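Local coordinates for putative type I restriction enzyme R protein (Bacteroides fragilis NCTC 9343, PDB 3EVY) that is probably the DNA-cleaving, ATP-hydrolysing R subunit of a type I restriction system, represented here by a helical fragment of its C-terminal region, at residues Lys15-Glu18 against Arg19-Met23; Glu43-Lys46 against Arg47-Val50; Ile51-Arg54 against Ala55-Arg58; Glu78-Phe81 against Ala82-Ser86. All coordinates share one frame; numbering follows the deposited sequence.

Interaction 1 of 4, residues Lys15-Glu18 against Arg19-Met23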
loop_
_atom_site.group_PDB
_atom_site.type_symbol
_atom_site.label_atom_id
_atom_site.label_comp_id
_atom_site.label_asym_id
_atom_site.label_seq_id
_atom_site.Cartn_x
_atom_site.Cartn_y
_atom_site.Cartn_z
ATOM N N LYS A 15 -5.163 13.678 8.281
ATOM C CA LYS A 15 -4.240 12.876 9.121
ATOM C C LYS A 15 -3.949 11.504 8.533
ATOM O O LYS A 15 -2.782 11.100 8.449
ATOM C CB LYS A 15 -4.771 12.684 10.561
ATOM C CG LYS A 15 -4.318 13.752 11.583
ATOM C CD LYS A 15 -4.978 13.564 12.965
ATOM C CE LYS A 15 -6.480 13.844 12.927
ATOM N NZ LYS A 15 -7.249 13.282 14.082
ATOM N N LEU A 16 -4.988 10.743 8.193
ATOM C CA LEU A 16 -4.776 9.404 7.661
ATOM C C LEU A 16 -4.087 9.415 6.258
ATOM O O LEU A 16 -3.381 8.459 5.905
ATOM C CB LEU A 16 -6.098 8.630 7.582
ATOM C CG LEU A 16 -6.928 8.351 8.855
ATOM C CD1 LEU A 16 -8.497 8.150 8.533
ATOM C CD2 LEU A 16 -6.398 7.106 9.582
ATOM N N VAL A 17 -4.407 10.405 5.432
ATOM C CA VAL A 17 -3.766 10.536 4.110
ATOM C C VAL A 17 -2.274 10.747 4.287
ATOM O O VAL A 17 -1.483 10.122 3.592
ATOM C CB VAL A 17 -4.386 11.683 3.248
ATOM C CG1 VAL A 17 -3.481 12.082 2.042
ATOM C CG2 VAL A 17 -5.781 11.317 2.764
ATOM N N GLU A 18 -1.885 11.582 5.264
ATOM C CA GLU A 18 -0.472 11.833 5.541
ATOM C C GLU A 18 0.262 10.569 5.996
ATOM O O GLU A 18 1.325 10.263 5.491
ATOM C CB GLU A 18 -0.352 12.912 6.624
ATOM C CG GLU A 18 1.093 13.222 6.944
ATOM C CD GLU A 18 1.212 14.273 8.031
ATOM O OE1 GLU A 18 0.323 15.168 8.097
ATOM O OE2 GLU A 18 2.190 14.166 8.821
ATOM N N ARG A 19 -0.301 9.840 6.960
ATOM C CA ARG A 19 0.171 8.523 7.330
ATOM C C ARG A 19 0.271 7.547 6.110
ATOM O O ARG A 19 1.232 6.781 6.004
ATOM C CB ARG A 19 -0.770 7.845 8.332
ATOM C CG ARG A 19 -0.494 8.164 9.785
ATOM C CD ARG A 19 -1.678 7.769 10.719
ATOM N NE ARG A 19 -1.810 6.312 10.771
ATOM C CZ ARG A 19 -2.883 5.669 11.221
ATOM N NH1 ARG A 19 -3.918 6.348 11.701
ATOM N NH2 ARG A 19 -2.901 4.340 11.212
ATOM N N PHE A 20 -0.754 7.505 5.267
ATOM C CA PHE A 20 -0.731 6.524 4.125
ATOM C C PHE A 20 0.457 6.858 3.214
ATOM O O PHE A 20 1.183 5.958 2.760
ATOM C CB PHE A 20 -2.006 6.580 3.260
ATOM C CG PHE A 20 -1.934 5.608 2.093
ATOM C CD1 PHE A 20 -2.250 4.283 2.272
ATOM C CD2 PHE A 20 -1.352 5.987 0.901
ATOM C CE1 PHE A 20 -2.063 3.372 1.246
ATOM C CE2 PHE A 20 -1.204 5.078 -0.134
ATOM C CZ PHE A 20 -1.557 3.796 0.036
ATOM N N ASN A 21 0.653 8.157 2.977
ATOM C CA ASN A 21 1.658 8.587 2.014
ATOM C C ASN A 21 3.094 8.340 2.519
ATOM O O ASN A 21 4.029 8.039 1.727
ATOM C CB ASN A 21 1.434 10.033 1.570
ATOM C CG ASN A 21 0.264 10.180 0.621
ATOM O OD1 ASN A 21 -0.238 9.175 0.043
ATOM N ND2 ASN A 21 -0.157 11.403 0.407
ATOM N N GLU A 22 3.283 8.482 3.824
ATOM C CA GLU A 22 4.580 8.122 4.420
ATOM C C GLU A 22 4.832 6.646 4.362
ATOM O O GLU A 22 5.966 6.208 4.060
ATOM C CB GLU A 22 4.685 8.642 5.868
ATOM C CG GLU A 22 4.729 10.149 5.910
ATOM C CD GLU A 22 4.473 10.737 7.333
ATOM O OE1 GLU A 22 4.285 9.944 8.317
ATOM O OE2 GLU A 22 4.444 12.003 7.444
ATOM N N MET A 23 3.820 5.864 4.724
ATOM C CA MET A 23 3.865 4.400 4.613
ATOM C C MET A 23 4.159 3.993 3.168
ATOM O O MET A 23 4.965 3.109 2.940
ATOM C CB MET A 23 2.522 3.832 4.968
ATOM C CG MET A 23 2.456 2.377 5.357
ATOM S SD MET A 23 0.827 2.000 6.168
ATOM C CE MET A 23 0.916 3.500 7.306
#
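Two consecutive turns of the amphipathic helix 12-30 meet here, and the i to i+3 and i to i+4 pairs L16-R19, V17-N21 and E18-E22 carry the contact. Four backbone bonds hold the turns together: R19 N to K15 O, F20 N to L16 O, N21 N to V17 O and E22 N to E18 O; the first is almost straight at the hydrogen (178°). On the solvent side E18 and E22 run alongside each other. E18 stretches out with CG anti to its own N (chi1 -180°), while E22 has CG anti to its carbonyl carbon, and these opposite choices bring E18 OE2 to 3.4 Å from E22 OE2. The two carboxylates are turned 65° apart and neither oxygen can donate if both are ionised, so the pair probably raises the proton affinity of one of them. The arginine R19 bends at chi3 back over the preceding turn, laying NH1 3.3 Å from L16 CD2, obliquely to the guanidinium plane. V17 CG1 lies 3.8 Å from N21 ND2, but the amide's polar ends are engaged beyond the helix: OD1 accepts from T75 N and ND2 donates to D73 O, tying the loop before helix 78-91 to this one. L16 also packs on E62 and V63, and F20 on R60 of helix 43-63. Charged residues along one flank and L16 and F20 buried on another are the pattern of an amphipathic helix in a small helical bundle.

Interaction 2 of 4, residues Glu43-Lys46 against Arg47-Val50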
loop_
_atom_site.group_PDB
_atom_site.type_symbol
_atom_site.label_atom_id
_atom_site.label_comp_id
_atom_site.label_asym_id
_atom_site.label_seq_id
_atom_site.Cartn_x
_atom_site.Cartn_y
_atom_site.Cartn_z
ATOM N N GLU A 43 11.754 -16.182 2.634
ATOM C CA GLU A 43 10.469 -16.111 3.271
ATOM C C GLU A 43 10.338 -14.876 4.188
ATOM O O GLU A 43 9.237 -14.345 4.343
ATOM C CB GLU A 43 10.096 -17.433 3.982
ATOM C CG GLU A 43 8.702 -18.003 3.506
ATOM C CD GLU A 43 8.644 -18.343 1.979
ATOM O OE1 GLU A 43 9.697 -18.407 1.273
ATOM O OE2 GLU A 43 7.514 -18.550 1.476
ATOM N N LEU A 44 11.453 -14.399 4.767
ATOM C CA LEU A 44 11.345 -13.204 5.622
ATOM C C LEU A 44 10.930 -12.000 4.746
ATOM O O LEU A 44 10.126 -11.192 5.173
ATOM C CB LEU A 44 12.621 -12.902 6.448
ATOM C CG LEU A 44 12.929 -13.922 7.603
ATOM C CD1 LEU A 44 14.116 -13.506 8.457
ATOM C CD2 LEU A 44 11.680 -14.298 8.488
ATOM N N ASP A 45 11.495 -11.897 3.545
ATOM C CA ASP A 45 11.129 -10.817 2.650
ATOM C C ASP A 45 9.693 -10.914 2.197
ATOM O O ASP A 45 9.014 -9.892 2.164
ATOM C CB ASP A 45 12.016 -10.767 1.442
ATOM C CG ASP A 45 13.365 -10.217 1.762
ATOM O OD1 ASP A 45 13.503 -9.517 2.782
ATOM O OD2 ASP A 45 14.279 -10.449 0.989
ATOM N N LYS A 46 9.244 -12.114 1.836
ATOM C CA LYS A 46 7.829 -12.310 1.486
ATOM C C LYS A 46 6.928 -11.948 2.641
ATOM O O LYS A 46 5.940 -11.285 2.434
ATOM C CB LYS A 46 7.515 -13.709 0.997
ATOM C CG LYS A 46 8.346 -14.083 -0.156
ATOM C CD LYS A 46 8.387 -15.573 -0.258
ATOM C CE LYS A 46 7.427 -16.032 -1.308
ATOM N NZ LYS A 46 8.135 -16.745 -2.413
ATOM N N ARG A 47 7.294 -12.326 3.864
ATOM C CA ARG A 47 6.481 -11.905 5.007
ATOM C C ARG A 47 6.456 -10.384 5.204
ATOM O O ARG A 47 5.407 -9.828 5.554
ATOM C CB ARG A 47 6.883 -12.583 6.298
ATOM C CG ARG A 47 6.947 -14.101 6.177
ATOM C CD ARG A 47 5.634 -14.679 5.662
ATOM N NE ARG A 47 5.583 -14.780 4.188
ATOM C CZ ARG A 47 4.585 -15.361 3.504
ATOM N NH1 ARG A 47 3.537 -15.880 4.148
ATOM N NH2 ARG A 47 4.625 -15.419 2.184
ATOM N N ARG A 48 7.605 -9.747 4.994
ATOM C CA ARG A 48 7.724 -8.299 5.152
ATOM C C ARG A 48 6.742 -7.604 4.181
ATOM O O ARG A 48 6.052 -6.646 4.555
ATOM C CB ARG A 48 9.165 -7.869 4.886
ATOM C CG ARG A 48 9.442 -6.368 4.702
ATOM C CD ARG A 48 10.911 -6.165 5.093
ATOM N NE ARG A 48 11.371 -7.344 5.880
ATOM C CZ ARG A 48 12.618 -7.525 6.317
ATOM N NH1 ARG A 48 13.533 -6.586 6.031
ATOM N NH2 ARG A 48 12.955 -8.623 7.035
ATOM N N PHE A 49 6.695 -8.105 2.947
ATOM C CA PHE A 49 5.872 -7.510 1.949
ATOM C C PHE A 49 4.399 -7.675 2.315
ATOM O O PHE A 49 3.662 -6.679 2.363
ATOM C CB PHE A 49 6.093 -8.143 0.582
ATOM C CG PHE A 49 4.956 -7.900 -0.341
ATOM C CD1 PHE A 49 4.798 -6.639 -0.941
ATOM C CD2 PHE A 49 4.016 -8.888 -0.594
ATOM C CE1 PHE A 49 3.726 -6.389 -1.769
ATOM C CE2 PHE A 49 2.998 -8.647 -1.425
ATOM C CZ PHE A 49 2.829 -7.394 -2.022
ATOM N N VAL A 50 3.978 -8.911 2.574
ATOM C CA VAL A 50 2.621 -9.171 3.070
ATOM C C VAL A 50 2.193 -8.263 4.248
ATOM O O VAL A 50 1.129 -7.665 4.225
ATOM C CB VAL A 50 2.497 -10.665 3.446
ATOM C CG1 VAL A 50 1.156 -10.960 4.154
ATOM C CG2 VAL A 50 2.627 -11.466 2.222
#
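D45 and R48 run alongside each other, their flat groups perpendicular: D45 OD1 sits over the centre of one face of the R48 guanidinium, 4.2 Å from R48 CZ. No N-H is aimed at the oxygen, so the attraction is one of charge alone. R48, with CG anti to its own N (chi1 167°), bends at chi3, which brings the face of the guanidinium under D45 OD1. R47 is bent at chi2 and chi3 and tucks CG against E43 O at 2.9 Å, a tight approach, and brings NH2 to 3.6 Å from K46 CB, which meets the guanidinium at its edge. This is the first part of helix 43-63, where S42 OG takes the N-H of D45 and the backbone pairs proceed regularly from R47 N to E43 O (2.8 Å) through V50 N to K46 O. E43 OE2 stays 4.3 Å from R47 NH2, well out of the guanidinium plane, and R47 NH2 instead makes a weak bond to M91 O, while its buried NE has no partner. V50 CG2 rests 3.3 Å from K46 O, and buried F49 meets F31 edge to face and touches Y88.

Interaction 3 of 4, residues Ile51-Arg54 against Ala55-Arg58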
loop_
_atom_site.group_PDB
_atom_site.type_symbol
_atom_site.label_atom_id
_atom_site.label_comp_id
_atom_site.label_asym_id
_atom_site.label_seq_id
_atom_site.Cartn_x
_atom_site.Cartn_y
_atom_site.Cartn_z
ATOM N N ILE A 51 3.055 -8.127 5.266
ATOM C CA ILE A 51 2.728 -7.332 6.446
ATOM C C ILE A 51 2.633 -5.851 6.111
ATOM O O ILE A 51 1.687 -5.173 6.504
ATOM C CB ILE A 51 3.767 -7.642 7.547
ATOM C CG1 ILE A 51 3.471 -9.052 8.082
ATOM C CG2 ILE A 51 3.718 -6.617 8.654
ATOM C CD1 ILE A 51 4.664 -9.766 8.835
ATOM N N LEU A 52 3.569 -5.353 5.304
ATOM C CA LEU A 52 3.517 -3.989 4.890
ATOM C C LEU A 52 2.312 -3.741 4.023
ATOM O O LEU A 52 1.671 -2.696 4.114
ATOM C CB LEU A 52 4.796 -3.536 4.118
ATOM C CG LEU A 52 6.089 -3.286 4.929
ATOM C CD1 LEU A 52 7.167 -2.533 4.119
ATOM C CD2 LEU A 52 5.795 -2.516 6.212
ATOM N N PHE A 53 2.068 -4.644 3.092
ATOM C CA PHE A 53 1.014 -4.347 2.191
ATOM C C PHE A 53 -0.328 -4.434 2.940
ATOM O O PHE A 53 -1.263 -3.687 2.649
ATOM C CB PHE A 53 1.003 -5.283 1.010
ATOM C CG PHE A 53 -0.022 -4.862 -0.031
ATOM C CD1 PHE A 53 0.298 -3.866 -0.966
ATOM C CD2 PHE A 53 -1.295 -5.419 -0.033
ATOM C CE1 PHE A 53 -0.651 -3.467 -1.925
ATOM C CE2 PHE A 53 -2.269 -4.986 -0.998
ATOM C CZ PHE A 53 -1.894 -4.024 -1.918
ATOM N N ARG A 54 -0.476 -5.398 3.844
ATOM C CA ARG A 54 -1.751 -5.446 4.664
ATOM C C ARG A 54 -2.064 -4.146 5.368
ATOM O O ARG A 54 -3.193 -3.668 5.362
ATOM C CB ARG A 54 -1.749 -6.566 5.719
ATOM C CG ARG A 54 -3.133 -6.687 6.448
ATOM C CD ARG A 54 -3.169 -7.890 7.356
ATOM N NE ARG A 54 -4.461 -7.890 8.035
ATOM C CZ ARG A 54 -4.768 -8.660 9.075
ATOM N NH1 ARG A 54 -3.884 -9.531 9.559
ATOM N NH2 ARG A 54 -5.983 -8.565 9.601
ATOM N N ALA A 55 -1.074 -3.526 5.965
ATOM C CA ALA A 55 -1.262 -2.244 6.654
ATOM C C ALA A 55 -1.612 -1.095 5.725
ATOM O O ALA A 55 -2.381 -0.206 6.077
ATOM C CB ALA A 55 0.080 -1.834 7.491
ATOM N N MET A 56 -0.942 -1.024 4.580
ATOM C CA MET A 56 -1.335 -0.014 3.534
ATOM C C MET A 56 -2.722 -0.292 3.053
ATOM O O MET A 56 -3.537 0.633 2.883
ATOM C CB MET A 56 -0.369 -0.139 2.285
ATOM C CG MET A 56 0.987 0.655 2.381
ATOM S SD MET A 56 1.561 0.999 0.680
ATOM C CE MET A 56 1.336 -0.546 -0.088
ATOM N N LEU A 57 -3.032 -1.568 2.789
ATOM C CA LEU A 57 -4.345 -1.912 2.244
ATOM C C LEU A 57 -5.490 -1.441 3.266
ATOM O O LEU A 57 -6.520 -0.884 2.871
ATOM C CB LEU A 57 -4.467 -3.431 1.934
ATOM C CG LEU A 57 -5.946 -3.866 1.701
ATOM C CD1 LEU A 57 -6.601 -3.159 0.403
ATOM C CD2 LEU A 57 -6.080 -5.411 1.563
ATOM N N ARG A 58 -5.273 -1.658 4.552
ATOM C CA ARG A 58 -6.278 -1.309 5.592
ATOM C C ARG A 58 -6.436 0.190 5.704
ATOM O O ARG A 58 -7.579 0.704 5.828
ATOM C CB ARG A 58 -5.875 -1.926 6.944
ATOM C CG ARG A 58 -6.109 -3.438 7.010
ATOM C CD ARG A 58 -5.631 -4.094 8.305
ATOM N NE ARG A 58 -6.327 -3.529 9.472
ATOM C CZ ARG A 58 -7.503 -3.965 9.943
ATOM N NH1 ARG A 58 -8.142 -4.998 9.379
ATOM N NH2 ARG A 58 -8.040 -3.347 11.002
#
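The backbone is regular alpha helix, with A55 N, M56 N, L57 N and R58 N bonded to the carbonyl oxygens of I51, L52, F53 and R54; the bond from L57 N to F53 O is short at 2.8 Å, and that from A55 N to I51 O long at 3.3 Å. The side chains of F53 and M56 cross at about a right angle. The methionine bends at chi3 (-46°), which turns its methyl toward the phenylalanine until CE stands 3.6 Å from F53 CD1. On another part of the ring F53 CE2 meets L57 CB at 4.0 Å, so the phenylalanine has a hydrophobic neighbour at both i+3 and i+4. F53 also meets the rings of F81 and Y88 on helix 78-91, whereas M56 leans on F20, M23 and F27 of helix 12-30. At the outer flank R54 and R58 run alongside one another: R54 is extended from CG to NE, R58 bends at chi3, and its CD lies 4.0 Å from R54 NE. Their guanidiniums are turned 84° apart, with R54 NH2 4.2 Å from R58 NH1. Two cations this close probably repel mildly; what touches is the R58 methylene CD, against R54 CG and NE, while the buried F53-M56 side rests on apolar packing.

Interaction 4 of 4, residues Glu78-Phe81 against Ala82-Ser86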
loop_
_atom_site.group_PDB
_atom_site.type_symbol
_atom_site.label_atom_id
_atom_site.label_comp_id
_atom_site.label_asym_id
_atom_site.label_seq_id
_atom_site.Cartn_x
_atom_site.Cartn_y
_atom_site.Cartn_z
ATOM N N GLU A 78 -4.507 3.815 -8.211
ATOM C CA GLU A 78 -5.424 2.688 -7.880
ATOM C C GLU A 78 -5.071 1.410 -8.593
ATOM O O GLU A 78 -4.955 0.348 -7.954
ATOM C CB GLU A 78 -6.869 3.056 -8.200
ATOM C CG GLU A 78 -7.498 3.888 -7.108
ATOM C CD GLU A 78 -7.510 3.157 -5.735
ATOM O OE1 GLU A 78 -7.810 1.948 -5.638
ATOM O OE2 GLU A 78 -7.151 3.804 -4.758
ATOM N N GLN A 79 -4.862 1.502 -9.918
ATOM C CA GLN A 79 -4.512 0.310 -10.713
ATOM C C GLN A 79 -3.203 -0.356 -10.285
ATOM O O GLN A 79 -3.161 -1.594 -10.027
ATOM C CB GLN A 79 -4.488 0.639 -12.205
ATOM C CG GLN A 79 -4.321 -0.640 -13.096
ATOM C CD GLN A 79 -5.336 -1.749 -12.757
ATOM O OE1 GLN A 79 -6.556 -1.552 -12.861
ATOM N NE2 GLN A 79 -4.834 -2.901 -12.315
ATOM N N ARG A 80 -2.132 0.447 -10.227
ATOM C CA ARG A 80 -0.850 0.000 -9.700
ATOM C C ARG A 80 -1.032 -0.672 -8.316
ATOM O O ARG A 80 -0.464 -1.749 -8.031
ATOM C CB ARG A 80 0.098 1.199 -9.590
ATOM C CG ARG A 80 1.521 0.836 -9.045
ATOM C CD ARG A 80 2.358 -0.089 -9.973
ATOM N NE ARG A 80 2.689 0.424 -11.310
ATOM C CZ ARG A 80 3.841 1.067 -11.612
ATOM N NH1 ARG A 80 4.783 1.299 -10.685
ATOM N NH2 ARG A 80 4.073 1.487 -12.854
ATOM N N PHE A 81 -1.841 -0.042 -7.470
ATOM C CA PHE A 81 -2.025 -0.559 -6.088
ATOM C C PHE A 81 -2.693 -1.925 -6.188
ATOM O O PHE A 81 -2.298 -2.835 -5.499
ATOM C CB PHE A 81 -2.946 0.385 -5.295
ATOM C CG PHE A 81 -2.959 0.098 -3.824
ATOM C CD1 PHE A 81 -1.932 0.624 -2.993
ATOM C CD2 PHE A 81 -3.929 -0.736 -3.263
ATOM C CE1 PHE A 81 -1.893 0.337 -1.654
ATOM C CE2 PHE A 81 -3.904 -1.002 -1.877
ATOM C CZ PHE A 81 -2.892 -0.462 -1.081
ATOM N N ALA A 82 -3.733 -2.019 -7.043
ATOM C CA ALA A 82 -4.395 -3.326 -7.346
ATOM C C ALA A 82 -3.450 -4.408 -7.850
ATOM O O ALA A 82 -3.601 -5.587 -7.527
ATOM C CB ALA A 82 -5.518 -3.130 -8.336
ATOM N N ASP A 83 -2.485 -4.022 -8.682
ATOM C CA ASP A 83 -1.450 -4.944 -9.141
ATOM C C ASP A 83 -0.566 -5.455 -8.002
ATOM O O ASP A 83 -0.252 -6.624 -7.934
ATOM C CB ASP A 83 -0.638 -4.288 -10.267
ATOM C CG ASP A 83 -1.477 -4.061 -11.546
ATOM O OD1 ASP A 83 -2.494 -4.755 -11.743
ATOM O OD2 ASP A 83 -1.145 -3.158 -12.323
ATOM N N TYR A 84 -0.175 -4.594 -7.062
ATOM C CA TYR A 84 0.491 -5.110 -5.870
ATOM C C TYR A 84 -0.462 -6.032 -5.085
ATOM O O TYR A 84 -0.047 -7.027 -4.493
ATOM C CB TYR A 84 0.932 -3.962 -4.964
ATOM C CG TYR A 84 2.193 -3.225 -5.414
ATOM C CD1 TYR A 84 3.472 -3.806 -5.249
ATOM C CD2 TYR A 84 2.110 -1.931 -5.974
ATOM C CE1 TYR A 84 4.615 -3.116 -5.604
ATOM C CE2 TYR A 84 3.266 -1.248 -6.365
ATOM C CZ TYR A 84 4.501 -1.833 -6.172
ATOM O OH TYR A 84 5.661 -1.150 -6.532
ATOM N N GLN A 85 -1.741 -5.686 -5.098
ATOM C CA GLN A 85 -2.710 -6.428 -4.302
ATOM C C GLN A 85 -2.862 -7.849 -4.882
ATOM O O GLN A 85 -2.946 -8.827 -4.140
ATOM C CB GLN A 85 -4.008 -5.683 -4.303
ATOM C CG GLN A 85 -5.022 -6.162 -3.293
ATOM C CD GLN A 85 -6.364 -5.481 -3.495
ATOM O OE1 GLN A 85 -7.068 -5.746 -4.467
ATOM N NE2 GLN A 85 -6.707 -4.608 -2.608
ATOM N N SER A 86 -2.824 -7.994 -6.207
ATOM C CA SER A 86 -2.874 -9.382 -6.765
ATOM C C SER A 86 -1.751 -10.244 -6.198
ATOM O O SER A 86 -1.979 -11.419 -5.837
ATOM C CB SER A 86 -2.804 -9.402 -8.295
ATOM O OG SER A 86 -3.825 -8.548 -8.790
HETATM O O HOH W 1 4.822 1.169 -8.050
HETATM O O HOH W 2 0.365 -1.343 -12.944
#
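F81 and the inner part of the Y84 ring are the tightly packed part of this pair of turns, whereas the Y84 hydroxyl, Q79, R80 and D83 face the looser, wetter side. On the packed side the Y84 ring turns an edge to F81 CA, and Y84 CD2 comes within 3.3 Å of R80 O. The F81 ring meets R60 in a cation-pi contact and packs against the F53 ring; Y84 in turn meets F27 edge to face. E78 is salt-bridged to R60 and K64. The backbone is regular, from A82 N to E78 O (2.8 Å) as far as Q85 N to F81 O.

The other flank relies on longer side chains and water. Q79, with CG anti to its own N (chi1 -172°) and a kink at chi2, curls toward the next turn and offers NE2 to D83 OD1 at 3.0 Å; at 134° the bond is bent and weak, and amide and carboxylate are tilted 45° to each other. R80 bends at chi2 and chi3, so its CG and CD pass beside the tyrosine, CG 3.8 Å from Y84 CE2. Its guanidinium then reaches two waters. Water 1, in the planes of both the guanidinium and the Y84 ring, accepts from R80 NH1 at 2.6 Å and bonds to Y84 OH; water 2 stands between D83 OD2, at a doubtfully short 2.4 Å, and R80 NE, which it meets by a weak bond. R80 and D83 are linked at most loosely through solvent, with NE and OD2 5.3 Å apart, so their attraction is probably screened and modest.

In the fold
Three helices carry the four contacts: interaction 1 lies on helix 12-30, interactions 2 and 3 follow one another directly on helix 43-63, and interaction 4 lies on helix 78-91. Interaction 3 is central, its centre about 12 Å from that of each of the others. It touches interaction 1 where F20 CE1 approaches M56 O at 3.5 Å, and interaction 4 where F53 CZ meets F81 CE2 at 3.6 Å. Interactions 1 and 4, centres about 18 Å apart, still meet through the F20 and F81 rings. Interaction 2 reaches interaction 4 through F49, but stays about 10 Å from interaction 1 at the nearest atoms. Buried F20, F49, F53, M56, F81 and Y84 contribute to the packing between the three helices.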